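Local coordinates for GH127 beta-L-arabinofuranoside (Geobacillus stearothermophilus, PDB 4QK0), which probably hydrolyses terminal beta-L-arabinofuranosyl residues from arabinose-containing saccharides as a glycoside hydrolase of family GH127, at residues Trp23-Tyr26 with Ile27-Arg31; Gly371-Asp375 with Gly376-Phe380. One frame throughout, in Å; residues are numbered along the deposited sequence.

Interaction 1 (Trp23-Tyr26 with Ile27-Arg31)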
ATOM      1  N   TRP A  23       2.555 -35.390   5.758  1.00 28.60           N
ATOM      2  CA  TRP A  23       1.585 -34.973   6.786  1.00 28.20           C
ATOM      3  C   TRP A  23       1.860 -35.566   8.149  1.00 26.50           C
ATOM      4  O   TRP A  23       1.608 -34.938   9.168  1.00 27.82           O
ATOM      5  CB  TRP A  23       0.156 -35.236   6.364  1.00 28.98           C
ATOM      6  CG  TRP A  23      -0.207 -34.398   5.218  1.00 29.55           C
ATOM      7  CD1 TRP A  23      -0.364 -34.798   3.927  1.00 28.57           C
ATOM      8  CD2 TRP A  23      -0.412 -32.992   5.229  1.00 26.46           C
ATOM      9  NE1 TRP A  23      -0.664 -33.744   3.139  1.00 27.35           N
ATOM     10  CE2 TRP A  23      -0.727 -32.616   3.913  1.00 25.41           C
ATOM     11  CE3 TRP A  23      -0.368 -32.028   6.222  1.00 25.43           C
ATOM     12  CZ2 TRP A  23      -0.974 -31.296   3.547  1.00 27.78           C
ATOM     13  CZ3 TRP A  23      -0.628 -30.698   5.868  1.00 29.10           C
ATOM     14  CH2 TRP A  23      -0.916 -30.345   4.541  1.00 25.85           C
ATOM     15  N   LYS A  24       2.460 -36.735   8.179  1.00 32.70           N
ATOM     16  CA  LYS A  24       2.764 -37.358   9.456  1.00 34.92           C
ATOM     17  C   LYS A  24       3.732 -36.514  10.243  1.00 30.92           C
ATOM     18  O   LYS A  24       3.537 -36.289  11.458  1.00 32.56           O
ATOM     19  CB  LYS A  24       3.358 -38.755   9.268  1.00 47.32           C
ATOM     20  CG  LYS A  24       3.295 -39.608  10.544  1.00 55.53           C
ATOM     21  CD  LYS A  24       3.802 -41.031  10.315  1.00 67.37           C
ATOM     22  CE  LYS A  24       5.337 -41.082  10.255  1.00 74.20           C
ATOM     23  NZ  LYS A  24       5.980 -40.863  11.592  1.00 80.67           N
ATOM     24  N   ARG A  25       4.756 -36.006   9.572  1.00 27.08           N
ATOM     25  CA  ARG A  25       5.685 -35.071  10.223  1.00 27.76           C
ATOM     26  C   ARG A  25       4.955 -33.854  10.823  1.00 26.46           C
ATOM     27  O   ARG A  25       5.222 -33.452  11.969  1.00 30.16           O
ATOM     28  CB  ARG A  25       6.796 -34.650   9.248  1.00 30.94           C
ATOM     29  CG  ARG A  25       8.038 -34.061   9.932  1.00 32.86           C
ATOM     30  CD  ARG A  25       8.888 -33.265   8.952  1.00 31.49           C
ATOM     31  NE  ARG A  25       8.196 -32.064   8.542  1.00 29.62           N
ATOM     32  CZ  ARG A  25       8.145 -30.939   9.243  1.00 30.39           C
ATOM     33  NH1 ARG A  25       8.738 -30.826  10.433  1.00 30.96           N
ATOM     34  NH2 ARG A  25       7.520 -29.885   8.727  1.00 30.96           N
ATOM     35  N   TYR A  26       3.986 -33.290  10.104  1.00 25.80           N
ATOM     36  CA  TYR A  26       3.256 -32.105  10.615  1.00 25.67           C
ATOM     37  C   TYR A  26       2.393 -32.434  11.812  1.00 24.99           C
ATOM     38  O   TYR A  26       2.293 -31.665  12.790  1.00 24.26           O
ATOM     39  CB  TYR A  26       2.392 -31.472   9.510  1.00 26.37           C
ATOM     40  CG  TYR A  26       3.140 -30.531   8.565  1.00 25.49           C
ATOM     41  CD1 TYR A  26       3.562 -29.289   9.002  1.00 24.47           C
ATOM     42  CD2 TYR A  26       3.358 -30.856   7.251  1.00 26.34           C
ATOM     43  CE1 TYR A  26       4.236 -28.413   8.170  1.00 23.65           C
ATOM     44  CE2 TYR A  26       4.004 -29.970   6.398  1.00 31.18           C
ATOM     45  CZ  TYR A  26       4.446 -28.728   6.899  1.00 25.90           C
ATOM     46  OH  TYR A  26       5.110 -27.858   6.099  1.00 27.79           O
ATOM     47  N   ILE A  27       1.757 -33.591  11.757  1.00 24.57           N
ATOM     48  CA  ILE A  27       0.946 -34.043  12.905  1.00 25.52           C
ATOM     49  C   ILE A  27       1.800 -34.246  14.135  1.00 23.30           C
ATOM     50  O   ILE A  27       1.420 -33.844  15.217  1.00 25.79           O
ATOM     51  CB  ILE A  27       0.152 -35.321  12.557  1.00 30.00           C
ATOM     52  CG1 ILE A  27      -0.855 -34.956  11.477  1.00 33.37           C
ATOM     53  CG2 ILE A  27      -0.567 -35.872  13.775  1.00 28.83           C
ATOM     54  CD1 ILE A  27      -1.940 -35.970  11.270  1.00 35.69           C
ATOM     55  N   ASP A  28       2.952 -34.845  13.960  1.00 25.66           N
ATOM     56  CA  ASP A  28       3.884 -35.014  15.067  1.00 31.80           C
ATOM     57  C   ASP A  28       4.300 -33.705  15.661  1.00 30.77           C
ATOM     58  O   ASP A  28       4.400 -33.579  16.889  1.00 31.25           O
ATOM     59  CB  ASP A  28       5.122 -35.814  14.637  1.00 33.51           C
ATOM     60  CG  ASP A  28       4.775 -37.298  14.310  1.00 39.95           C
ATOM     61  OD1 ASP A  28       3.709 -37.782  14.773  1.00 41.47           O
ATOM     62  OD2 ASP A  28       5.565 -37.989  13.594  1.00 54.61           O
ATOM     63  N   VAL A  29       4.555 -32.719  14.795  1.00 31.65           N
ATOM     64  CA  VAL A  29       4.880 -31.372  15.274  1.00 27.03           C
ATOM     65  C   VAL A  29       3.720 -30.777  16.041  1.00 26.34           C
ATOM     66  O   VAL A  29       3.903 -30.159  17.108  1.00 25.46           O
ATOM     67  CB  VAL A  29       5.294 -30.454  14.107  1.00 28.60           C
ATOM     68  CG1 VAL A  29       5.255 -29.005  14.525  1.00 27.55           C
ATOM     69  CG2 VAL A  29       6.697 -30.827  13.637  1.00 30.76           C
ATOM     70  N   VAL A  30       2.511 -30.905  15.514  1.00 23.65           N
ATOM     71  CA  VAL A  30       1.358 -30.371  16.264  1.00 23.53           C
ATOM     72  C   VAL A  30       1.200 -31.046  17.619  1.00 23.20           C
ATOM     73  O   VAL A  30       0.886 -30.396  18.626  1.00 23.28           O
ATOM     74  CB  VAL A  30       0.048 -30.547  15.434  1.00 23.89           C
ATOM     75  CG1 VAL A  30      -1.185 -30.286  16.282  1.00 25.22           C
ATOM     76  CG2 VAL A  30       0.024 -29.601  14.270  1.00 24.01           C
ATOM     77  N   ARG A  31       1.412 -32.364  17.644  1.00 27.83           N
ATOM     78  CA  ARG A  31       1.211 -33.153  18.864  1.00 29.22           C
ATOM     79  C   ARG A  31       2.262 -32.870  19.915  1.00 32.68           C
ATOM     80  O   ARG A  31       1.928 -32.739  21.098  1.00 32.38           O
ATOM     81  CB  ARG A  31       1.204 -34.667  18.544  1.00 30.97           C
ATOM     82  CG  ARG A  31       0.986 -35.563  19.800  1.00 31.98           C
ATOM     83  CD  ARG A  31       0.969 -37.041  19.437  1.00 34.14           C
ATOM     84  NE  ARG A  31      -0.378 -37.341  18.982  1.00 38.73           N
ATOM     85  CZ  ARG A  31      -0.733 -37.688  17.761  1.00 34.32           C
ATOM     86  NH1 ARG A  31       0.168 -37.864  16.816  1.00 38.14           N
ATOM     87  NH2 ARG A  31      -2.014 -37.891  17.512  1.00 32.79           N
TER
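The guanidinium of Arg25 meets Val29 obliquely, NH1 lying 3.8 Å from the methyl CG2, while its NH2 sits over one face of the Tyr26 ring, 3.6 Å above the plane and shifted toward the rim. Phe22 meets the Tyr26 ring edge-to-face, as Tyr365 does the indole of Trp23. The bend of Arg25 at chi3 (68°) turns the guanidinium toward Val29, whose side chain runs alongside in the same direction; the polar partner of NH1 is Leu374 O.

Arg25 and Val29 are i and i+4 on one alpha-helix. Four consecutive backbone bonds give the evidence, from Ile27 N to Trp23 O (2.9 Å) through Val30 N to Tyr26 O (2.8 Å), with N-H...O angles of 157° or more. Asp20, just before the helix, accepts the amides of Trp23 and Lys24. At the exposed surface Lys24 NZ and Asp28 OD2 form a long salt bridge of 3.5 Å, which Lys24 reaches by folding back at chi3 and chi4.

In contrast to that surface pair, another side of helix 22-42 is buried: Tyr26, Ile27 and Val30 pack on Ile421 of helix 413-422, and Trp23 and Ile27 touch Leu18 of strand 15-18.

Interaction 2 (Gly371-Asp375 with Gly376-Phe380)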
ATOM      1  N   GLY A 371       1.968 -20.722   7.024  1.00 20.38           N
ATOM      2  CA  GLY A 371       1.745 -20.070   8.281  1.00 19.10           C
ATOM      3  C   GLY A 371       2.546 -20.538   9.504  1.00 19.39           C
ATOM      4  O   GLY A 371       2.387 -19.985  10.596  1.00 18.94           O
HETATM    5  N   MSE A 372       3.357 -21.572   9.334  1.00 22.46           N
HETATM    6  CA  MSE A 372       4.179 -22.055  10.421  1.00 25.28           C
HETATM    7  C   MSE A 372       5.560 -22.364   9.936  1.00 21.95           C
HETATM    8  O   MSE A 372       5.779 -22.708   8.779  1.00 19.39           O
HETATM    9  CB  MSE A 372       3.586 -23.271  11.191  1.00 26.82           C
HETATM   10  CG  MSE A 372       3.376 -24.504  10.308  1.00 34.74           C
HETATM   11 SE   MSE A 372       2.950 -26.136  11.387  1.00 46.17          SE
HETATM   12  CE  MSE A 372       2.521 -25.274  13.086  1.00 30.20           C
ATOM     13  N   ASP A 373       6.506 -22.226  10.873  1.00 23.49           N
ATOM     14  CA  ASP A 373       7.872 -22.744  10.684  1.00 27.00           C
ATOM     15  C   ASP A 373       7.772 -24.252  10.638  1.00 25.56           C
ATOM     16  O   ASP A 373       6.856 -24.851  11.265  1.00 23.10           O
ATOM     17  CB  ASP A 373       8.814 -22.369  11.887  1.00 31.81           C
ATOM     18  CG  ASP A 373       9.447 -20.940  11.792  1.00 34.78           C
ATOM     19  OD1 ASP A 373       9.386 -20.237  10.743  1.00 28.99           O
ATOM     20  OD2 ASP A 373      10.071 -20.528  12.821  1.00 44.58           O
ATOM     21  N   LEU A 374       8.739 -24.861   9.979  1.00 25.51           N
ATOM     22  CA  LEU A 374       8.714 -26.279   9.781  1.00 29.17           C
ATOM     23  C   LEU A 374       8.641 -27.043  11.108  1.00 31.51           C
ATOM     24  O   LEU A 374       8.058 -28.106  11.135  1.00 31.11           O
ATOM     25  CB  LEU A 374       9.906 -26.716   8.992  1.00 28.85           C
ATOM     26  CG  LEU A 374       9.910 -26.240   7.544  1.00 31.79           C
ATOM     27  CD1 LEU A 374      11.309 -26.398   6.982  1.00 30.13           C
ATOM     28  CD2 LEU A 374       8.895 -27.004   6.670  1.00 28.20           C
ATOM     29  N   ASP A 375       9.223 -26.490  12.184  1.00 30.69           N
ATOM     30  CA  ASP A 375       9.243 -27.136  13.523  1.00 31.69           C
ATOM     31  C   ASP A 375       8.098 -26.715  14.412  1.00 30.48           C
ATOM     32  O   ASP A 375       8.075 -27.038  15.611  1.00 32.99           O
ATOM     33  CB  ASP A 375      10.609 -26.900  14.260  1.00 32.91           C
ATOM     34  CG  ASP A 375      10.872 -25.422  14.613  1.00 38.26           C
ATOM     35  OD1 ASP A 375       9.975 -24.559  14.481  1.00 38.33           O
ATOM     36  OD2 ASP A 375      12.012 -25.099  15.035  1.00 46.13           O
ATOM     37  N   GLY A 376       7.182 -25.919  13.865  1.00 28.98           N
ATOM     38  CA  GLY A 376       6.008 -25.518  14.597  1.00 27.19           C
ATOM     39  C   GLY A 376       6.158 -24.543  15.742  1.00 29.94           C
ATOM     40  O   GLY A 376       5.192 -24.314  16.502  1.00 27.51           O
ATOM     41  N   LYS A 377       7.314 -23.893  15.877  1.00 29.70           N
ATOM     42  CA  LYS A 377       7.502 -22.999  17.020  1.00 32.50           C
ATOM     43  C   LYS A 377       7.068 -21.571  16.809  1.00 31.69           C
ATOM     44  O   LYS A 377       6.799 -20.879  17.788  1.00 31.21           O
ATOM     45  CB  LYS A 377       8.969 -22.998  17.460  1.00 40.76           C
ATOM     46  CG  LYS A 377       9.347 -24.247  18.188  1.00 43.36           C
ATOM     47  CD  LYS A 377      10.829 -24.299  18.441  1.00 54.74           C
ATOM     48  CE  LYS A 377      11.130 -25.606  19.156  1.00 62.16           C
ATOM     49  NZ  LYS A 377      12.580 -25.926  19.106  1.00 66.20           N
ATOM     50  N   LYS A 378       7.047 -21.129  15.547  1.00 28.26           N
ATOM     51  CA  LYS A 378       6.635 -19.796  15.202  1.00 29.48           C
ATOM     52  C   LYS A 378       5.655 -19.777  14.017  1.00 26.03           C
ATOM     53  O   LYS A 378       5.631 -20.702  13.203  1.00 25.11           O
ATOM     54  CB  LYS A 378       7.875 -18.943  14.907  1.00 33.96           C
ATOM     55  CG  LYS A 378       8.784 -18.897  16.130  1.00 38.36           C
ATOM     56  CD  LYS A 378       9.814 -17.792  16.133  1.00 42.29           C
ATOM     57  CE  LYS A 378      11.060 -18.211  15.366  1.00 52.17           C
ATOM     58  NZ  LYS A 378      12.249 -17.506  15.917  1.00 55.26           N
ATOM     59  N   PHE A 379       4.899 -18.682  13.927  1.00 27.72           N
ATOM     60  CA  PHE A 379       3.798 -18.542  12.990  1.00 27.75           C
ATOM     61  C   PHE A 379       3.752 -17.183  12.288  1.00 30.48           C
ATOM     62  O   PHE A 379       4.263 -16.172  12.798  1.00 24.81           O
ATOM     63  CB  PHE A 379       2.498 -18.755  13.721  1.00 31.76           C
ATOM     64  CG  PHE A 379       2.431 -20.053  14.461  1.00 37.08           C
ATOM     65  CD1 PHE A 379       2.933 -20.152  15.792  1.00 42.79           C
ATOM     66  CD2 PHE A 379       1.955 -21.194  13.859  1.00 37.86           C
ATOM     67  CE1 PHE A 379       2.902 -21.359  16.496  1.00 40.46           C
ATOM     68  CE2 PHE A 379       1.902 -22.393  14.585  1.00 41.36           C
ATOM     69  CZ  PHE A 379       2.364 -22.470  15.890  1.00 36.90           C
ATOM     70  N   PHE A 380       3.134 -17.196  11.101  1.00 27.82           N
ATOM     71  CA  PHE A 380       2.664 -15.999  10.442  1.00 26.07           C
ATOM     72  C   PHE A 380       1.150 -15.860  10.609  1.00 26.84           C
ATOM     73  O   PHE A 380       0.390 -16.843  10.548  1.00 28.38           O
ATOM     74  CB  PHE A 380       2.900 -16.083   8.933  1.00 25.45           C
ATOM     75  CG  PHE A 380       4.254 -15.730   8.479  1.00 23.17           C
ATOM     76  CD1 PHE A 380       4.937 -14.687   9.021  1.00 24.25           C
ATOM     77  CD2 PHE A 380       4.847 -16.470   7.510  1.00 25.92           C
ATOM     78  CE1 PHE A 380       6.218 -14.405   8.583  1.00 25.12           C
ATOM     79  CE2 PHE A 380       6.123 -16.190   7.052  1.00 29.07           C
ATOM     80  CZ  PHE A 380       6.807 -15.142   7.590  1.00 24.72           C
TER
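Gly371-Asp375 and Gly376-Phe380 run back along each other, their end-to-end directions 155° apart, joined by a single antiparallel bridge. Met372 and Phe379 form a non-hydrogen-bonded pair, flanked by the bonds Phe380 N to Gly371 O and Asp373 N to Lys378 O, both 2.9 Å. The second is nearly straight, 171° at the hydrogen; in the first the donor stands above the carbonyl plane of Gly371. CA-H...O contacts supplement both, Phe379 CA approaching Gly371 O and Met372 CA approaching Lys378 O.

The reversal is a type I beta turn from Asp373 to Gly376, closed by Gly376 N to Asp373 O at 2.8 Å. Gly376 then takes a left-handed conformation. An Asx turn overlaps the end of the beta turn: Asp375 OD1 accepts Lys377 N at 3.1 Å, the amide coming from above the carboxylate plane. With one bridge and no regular strand on either arm, the whole is a short hairpin-like loop between helix 354-365 and strand 386-387 of the catalytic domain, whose family is built on an (alpha/alpha)6 barrel.

Among the side chains, Met372, deposited as selenomethionine, and Phe379 project next to each other from the two arms. With CG of Met372 tucked over the backbone, flanked by N and C (chi1 61°), and the chain bent at chi3, its CE comes obliquely to the ring at 3.3 Å from Phe379 CE2 and also touches Gly376 CA. Gly371 O lies at the edge of that same ring, near its plane. Asp373 and Lys378 are aligned so that carboxylate oxygen OD2 lies against the lysine's methylenes, 3.4 Å from Lys378 CB, whereas Asp373 OD1 is salt-bridged to Arg404. Phe379 also packs on Cys413 and Pro414, at the start of helix 413-422.

Overall arrangement
The helical turn of interaction 1 and the loop of interaction 2 have centres 12 Å apart and touch directly, although some 340 residues separate them in sequence. Arg25 NH1 lies 2.9 Å from Leu374 O, a probable hydrogen bond, and Val29 CG1 packs 3.6 Å from Gly376 CA, so the helix side rests on the tip of the loop. Met372 also touches Ile421, a neighbour shared with interaction 1. In a characterised GH127 relative, zinc is held by a glutamate and three cysteines, one the probable nucleophile. Interaction 2 probably borders the corresponding site: Phe380 O bonds Thr334, next to Cys335, and Phe379's neighbour Cys413 follows Cys412. The Cys335-Cys412 disulfide seen in another structure is absent here.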